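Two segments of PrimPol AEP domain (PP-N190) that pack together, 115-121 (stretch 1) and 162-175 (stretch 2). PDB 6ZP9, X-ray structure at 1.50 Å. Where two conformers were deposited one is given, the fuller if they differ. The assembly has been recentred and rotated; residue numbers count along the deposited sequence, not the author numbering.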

ATOM      1  N   GLN A 115       6.658   4.071   5.941  1.00 11.93           N
ATOM      2  CA  GLN A 115       7.221   3.367   4.804  1.00 14.16           C
ATOM      3  C   GLN A 115       7.096   1.873   5.050  1.00 14.95           C
ATOM      4  O   GLN A 115       6.833   1.426   6.169  1.00 13.00           O
ATOM      5  N   LEU A 116       7.262   1.100   3.984  1.00 11.52           N
ATOM      6  CA  LEU A 116       7.082  -0.339   4.070  1.00 12.51           C
ATOM      7  C   LEU A 116       8.168  -1.037   3.266  1.00 14.25           C
ATOM      8  O   LEU A 116       8.382  -0.716   2.091  1.00 14.71           O
ATOM      9  N   ARG A 117       8.839  -1.968   3.916  1.00 14.08           N
ATOM     10  CA  ARG A 117       9.805  -2.826   3.244  0.51 16.53           C
ATOM     11  C   ARG A 117       9.069  -4.078   2.788  1.00 16.36           C
ATOM     12  O   ARG A 117       8.493  -4.785   3.613  1.00 16.64           O
ATOM     13  N   THR A 118       9.061  -4.365   1.510  1.00 14.55           N
ATOM     14  CA  THR A 118       8.246  -5.459   0.993  1.00 14.56           C
ATOM     15  C   THR A 118       8.950  -6.802   1.006  1.00 19.03           C
ATOM     16  O   THR A 118       8.273  -7.835   0.995  1.00 18.92           O
ATOM     17  N   GLY A 119      10.281  -6.814   0.997  1.00 20.00           N
ATOM     18  CA  GLY A 119      11.018  -8.008   0.660  1.00 23.03           C
ATOM     19  C   GLY A 119      11.426  -8.096  -0.798  1.00 22.96           C
ATOM     20  O   GLY A 119      12.303  -8.902  -1.136  1.00 27.38           O
ATOM     21  N   GLY A 120      10.828  -7.294  -1.665  1.00 20.61           N
ATOM     22  CA  GLY A 120      11.175  -7.241  -3.064  1.00 22.40           C
ATOM     23  C   GLY A 120      12.024  -6.032  -3.401  1.00 20.40           C
ATOM     24  O   GLY A 120      12.787  -5.520  -2.575  1.00 24.12           O
ATOM     25  N   LYS A 121      11.817  -5.519  -4.638  1.00 25.38           N
ATOM     26  CA  LYS A 121      12.731  -4.534  -5.196  1.00 26.11           C
ATOM     27  C   LYS A 121      12.367  -3.096  -4.851  1.00 23.67           C
ATOM     28  O   LYS A 121      13.119  -2.190  -5.224  1.00 25.17           O
ATOM     29  N   MET A 162      -1.922  -2.988  -2.417  1.00 12.36           N
ATOM     30  CA  MET A 162      -0.530  -2.826  -2.024  0.75 13.17           C
ATOM     31  C   MET A 162      -0.136  -3.955  -1.087  1.00 13.24           C
ATOM     32  O   MET A 162      -0.959  -4.456  -0.316  1.00 12.68           O
ATOM     33  N   ARG A 163       1.140  -4.337  -1.147  1.00 12.17           N
ATOM     34  CA  ARG A 163       1.670  -5.404  -0.301  1.00 12.15           C
ATOM     35  C   ARG A 163       1.313  -5.169   1.159  1.00 11.77           C
ATOM     36  O   ARG A 163       1.457  -4.057   1.677  1.00 15.36           O
ATOM     37  N   LEU A 164       0.836  -6.217   1.831  1.00 11.79           N
ATOM     38  CA  LEU A 164       0.399  -6.154   3.219  1.00 12.25           C
ATOM     39  C   LEU A 164       1.568  -6.448   4.165  1.00 12.71           C
ATOM     40  O   LEU A 164       2.286  -7.441   3.987  1.00 12.76           O
ATOM     41  N   ALA A 165       1.765  -5.579   5.162  1.00 12.46           N
ATOM     42  CA  ALA A 165       2.811  -5.785   6.163  1.00 11.10           C
ATOM     43  C   ALA A 165       2.548  -7.059   6.950  1.00 12.62           C
ATOM     44  O   ALA A 165       1.401  -7.456   7.157  1.00 14.86           O
ATOM     45  N   GLY A 166       3.626  -7.709   7.383  1.00 13.39           N
ATOM     46  CA  GLY A 166       3.508  -8.886   8.216  1.00 15.02           C
ATOM     47  C   GLY A 166       3.310 -10.190   7.484  1.00 15.43           C
ATOM     48  O   GLY A 166       3.165 -11.231   8.147  1.00 17.60           O
ATOM     49  N   CYS A 167       3.284 -10.181   6.148  1.00 14.26           N
ATOM     50  CA  CYS A 167       3.184 -11.411   5.370  1.00 13.13           C
ATOM     51  C   CYS A 167       4.434 -11.587   4.524  1.00 15.72           C
ATOM     52  O   CYS A 167       5.064 -10.599   4.128  1.00 17.17           O
ATOM     53  N   PRO A 168       4.802 -12.826   4.215  1.00 17.22           N
ATOM     54  CA  PRO A 168       6.044 -13.056   3.471  1.00 18.77           C
ATOM     55  C   PRO A 168       5.945 -12.709   1.991  1.00 21.50           C
ATOM     56  O   PRO A 168       4.908 -12.902   1.339  1.00 20.09           O
ATOM     57  N   HIS A 169       7.055 -12.165   1.486  1.00 18.49           N
ATOM     58  CA  HIS A 169       7.371 -12.128   0.065  1.00 17.10           C
ATOM     59  C   HIS A 169       7.785 -13.539  -0.330  1.00 20.95           C
ATOM     60  O   HIS A 169       8.841 -14.016   0.087  1.00 21.31           O
ATOM     61  N   GLN A 170       6.937 -14.228  -1.097  1.00 19.21           N
ATOM     62  CA  GLN A 170       7.076 -15.678  -1.219  1.00 21.46           C
ATOM     63  C   GLN A 170       8.357 -16.108  -1.922  1.00 24.55           C
ATOM     64  O   GLN A 170       8.829 -17.225  -1.687  1.00 26.84           O
ATOM     65  N   ARG A 171       8.933 -15.254  -2.764  1.00 24.13           N
ATOM     66  CA  ARG A 171      10.146 -15.635  -3.479  1.00 26.08           C
ATOM     67  C   ARG A 171      11.323 -15.795  -2.523  1.00 26.94           C
ATOM     68  O   ARG A 171      12.139 -16.711  -2.685  1.00 30.13           O
ATOM     69  N   THR A 172      11.424 -14.925  -1.513  1.00 27.10           N
ATOM     70  CA  THR A 172      12.532 -14.954  -0.567  1.00 25.22           C
ATOM     71  C   THR A 172      12.135 -15.379   0.838  1.00 24.78           C
ATOM     72  O   THR A 172      13.005 -15.792   1.610  1.00 30.19           O
ATOM     73  N   GLY A 173      10.860 -15.291   1.196  1.00 23.37           N
ATOM     74  CA  GLY A 173      10.450 -15.531   2.559  1.00 23.50           C
ATOM     75  C   GLY A 173      10.573 -14.342   3.486  1.00 23.46           C
ATOM     76  O   GLY A 173      10.116 -14.432   4.633  1.00 25.41           O
ATOM     77  N   GLU A 174      11.179 -13.238   3.042  1.00 21.72           N
ATOM     78  CA  GLU A 174      11.272 -12.045   3.877  1.00 20.46           C
ATOM     79  C   GLU A 174       9.876 -11.520   4.195  1.00 20.30           C
ATOM     80  O   GLU A 174       9.029 -11.419   3.303  1.00 21.53           O
ATOM     81  N   VAL A 175       9.627 -11.194   5.467  1.00 19.12           N
ATOM     82  CA  VAL A 175       8.314 -10.722   5.895  1.00 17.98           C
ATOM     83  C   VAL A 175       8.263  -9.205   5.758  1.00 20.89           C
ATOM     84  O   VAL A 175       9.154  -8.500   6.245  1.00 19.29           O
TER

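Two segments can pack closely without a single direct hydrogen bond between them; here, hydrogen bonds within each segment hold key side chains, and this contact in the PrimPol AEP domain is a worked example. Its centre is His-169, which points toward stretch 1 with chi1 t and chi2 84°. Both ring nitrogens are engaged within stretch 2: Arg-163 NH2 donates to His-169 ND1 (2.9 Å), and Arg-171 NE makes a weak bond to His-169 NE2 (3.4 Å). So held, the ring offers a face to the glycine turn, and Gly-120 CA lies 4.0 Å from the centroid of the His-169 ring in a CH-pi contact. Gly-119 has no room for a side chain, since an ideal CB would stand 2.8 Å from His-169 CB; its positive phi also calls for glycine. Thr-118, chi1 p, braces the turn from within, its OG1 accepting from Gly-120 N at 2.8 Å. The polar link across the gap is a water, which donates to Thr-118 O (2.7 Å) and accepts from Arg-163 NH2 (2.6 Å). Arg-163 reaches both water and histidine with chi1 and chi2 m and chi3 t. At one flank, Leu-116 (chi1 t) sets CD1 3.7 Å from Ala-165 CB; at another, extended Glu-174 brings CD within 3.6 Å of Gly-119 CA.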

ATOM      1  CB  GLN A 115       8.688   3.778   4.563  1.00 12.80           C
ATOM      2  CG  GLN A 115       8.823   5.271   4.281  1.00 13.09           C
ATOM      3  CD  GLN A 115      10.246   5.712   4.069  1.00 14.13           C
ATOM      4  OE1 GLN A 115      11.047   5.730   5.012  1.00 17.18           O
ATOM      5  NE2 GLN A 115      10.574   6.103   2.835  1.00 15.50           N
ATOM      6  CB  LEU A 116       5.698  -0.754   3.566  1.00 14.72           C
ATOM      7  CG  LEU A 116       5.362  -2.224   3.836  1.00 17.23           C
ATOM      8  CD1 LEU A 116       3.948  -2.354   4.370  1.00 21.55           C
ATOM      9  CD2 LEU A 116       5.525  -3.025   2.560  1.00 19.87           C
ATOM     10  CB  ARG A 117      10.966  -3.172   4.221  0.51 19.59           C
ATOM     11  CG  ARG A 117      12.273  -3.627   3.593  0.51 24.77           C
ATOM     12  CD  ARG A 117      13.460  -2.814   4.127  0.51 27.06           C
ATOM     13  NE  ARG A 117      13.348  -2.560   5.560  0.51 28.50           N
ATOM     14  CZ  ARG A 117      13.851  -1.497   6.192  0.51 27.90           C
ATOM     15  NH1 ARG A 117      13.675  -1.366   7.505  0.51 31.37           N
ATOM     16  NH2 ARG A 117      14.534  -0.571   5.526  0.51 29.25           N
ATOM     17  CB  THR A 118       7.819  -5.192  -0.451  1.00 19.14           C
ATOM     18  OG1 THR A 118       8.985  -5.183  -1.285  1.00 17.48           O
ATOM     19  CG2 THR A 118       7.084  -3.862  -0.563  1.00 20.46           C
ATOM     20  CB  LYS A 121      12.791  -4.679  -6.721  1.00 29.05           C
ATOM     21  CG  LYS A 121      11.461  -4.407  -7.410  1.00 40.81           C
ATOM     22  CD  LYS A 121      11.588  -4.491  -8.924  1.00 42.89           C
ATOM     23  CE  LYS A 121      10.225  -4.413  -9.592  1.00 46.60           C
ATOM     24  NZ  LYS A 121       9.897  -3.033 -10.039  1.00 49.88           N
ATOM     25  CB  MET A 162      -0.352  -1.444  -1.374  0.75 16.30           C
ATOM     26  CG  MET A 162      -0.534  -0.228  -2.271  0.75 14.04           C
ATOM     27  SD  MET A 162       0.750  -0.041  -3.494  0.75 20.98           S
ATOM     28  CE  MET A 162       1.885   0.703  -2.370  0.75 25.77           C
ATOM     29  CB  ARG A 163       3.157  -5.450  -0.413  1.00 14.09           C
ATOM     30  CG  ARG A 163       3.667  -6.154  -1.644  1.00 23.67           C
ATOM     31  CD  ARG A 163       3.401  -7.648  -1.691  1.00 25.25           C
ATOM     32  NE  ARG A 163       3.904  -8.168  -2.929  1.00 30.62           N
ATOM     33  CZ  ARG A 163       5.011  -8.852  -3.038  1.00 31.47           C
ATOM     34  NH1 ARG A 163       5.418  -9.224  -4.206  1.00 32.74           N
ATOM     35  NH2 ARG A 163       5.668  -9.176  -2.002  1.00 30.53           N
ATOM     36  CB  LEU A 164      -0.749  -7.148   3.420  1.00 12.85           C
ATOM     37  CG  LEU A 164      -1.305  -7.327   4.826  1.00 12.79           C
ATOM     38  CD1 LEU A 164      -1.924  -6.021   5.341  1.00 14.57           C
ATOM     39  CD2 LEU A 164      -2.310  -8.490   4.868  1.00 15.62           C
ATOM     40  CB  ALA A 165       2.884  -4.601   7.131  1.00 12.87           C
ATOM     41  CB  CYS A 167       1.958 -11.416   4.447  1.00 15.72           C
ATOM     42  SG  CYS A 167       0.413 -11.091   5.313  1.00 17.81           S
ATOM     43  CB  PRO A 168       6.303 -14.553   3.670  1.00 20.51           C
ATOM     44  CG  PRO A 168       4.975 -15.139   3.974  1.00 22.69           C
ATOM     45  CD  PRO A 168       4.205 -14.082   4.712  1.00 17.11           C
ATOM     46  CB  HIS A 169       8.484 -11.104  -0.148  1.00 20.31           C
ATOM     47  CG  HIS A 169       8.974 -10.982  -1.553  1.00 22.40           C
ATOM     48  ND1 HIS A 169       8.351 -10.192  -2.491  1.00 25.55           N
ATOM     49  CD2 HIS A 169      10.064 -11.503  -2.166  1.00 25.82           C
ATOM     50  CE1 HIS A 169       9.012 -10.259  -3.631  1.00 25.02           C
ATOM     51  NE2 HIS A 169      10.060 -11.044  -3.461  1.00 27.96           N
ATOM     52  CB  GLN A 170       5.868 -16.261  -1.945  1.00 22.87           C
ATOM     53  CG  GLN A 170       4.580 -16.224  -1.139  1.00 19.65           C
ATOM     54  CD  GLN A 170       4.534 -17.262  -0.026  1.00 22.61           C
ATOM     55  OE1 GLN A 170       5.473 -18.028   0.159  1.00 28.78           O
ATOM     56  NE2 GLN A 170       3.415 -17.315   0.694  1.00 20.00           N
ATOM     57  CB  ARG A 171      10.469 -14.602  -4.566  1.00 31.10           C
ATOM     58  CG  ARG A 171      11.665 -14.954  -5.461  1.00 41.20           C
ATOM     59  CD  ARG A 171      11.952 -13.835  -6.471  1.00 50.00           C
ATOM     60  NE  ARG A 171      12.045 -12.519  -5.827  1.00 55.86           N
ATOM     61  CZ  ARG A 171      13.170 -11.815  -5.688  1.00 57.39           C
ATOM     62  NH1 ARG A 171      14.319 -12.291  -6.145  1.00 58.77           N
ATOM     63  NH2 ARG A 171      13.145 -10.633  -5.085  1.00 54.36           N
ATOM     64  CB  THR A 172      13.190 -13.571  -0.482  1.00 29.47           C
ATOM     65  OG1 THR A 172      12.331 -12.676   0.238  1.00 28.39           O
ATOM     66  CG2 THR A 172      13.425 -13.010  -1.864  1.00 34.57           C
ATOM     67  CB  GLU A 174      12.097 -10.967   3.174  1.00 21.55           C
ATOM     68  CG  GLU A 174      12.335  -9.732   4.045  1.00 28.08           C
ATOM     69  CD  GLU A 174      13.250  -8.676   3.413  1.00 35.00           C
ATOM     70  OE1 GLU A 174      14.084  -9.027   2.544  1.00 36.08           O
ATOM     71  OE2 GLU A 174      13.130  -7.485   3.802  1.00 38.02           O
ATOM     72  CB  VAL A 175       8.016 -11.160   7.341  1.00 20.66           C
ATOM     73  CG1 VAL A 175       6.664 -10.661   7.784  1.00 21.58           C
ATOM     74  CG2 VAL A 175       8.072 -12.679   7.465  1.00 22.72           C
TER
HETATM   75  O   HOH W   1       5.710  -8.053   0.347  1.00 28.58           O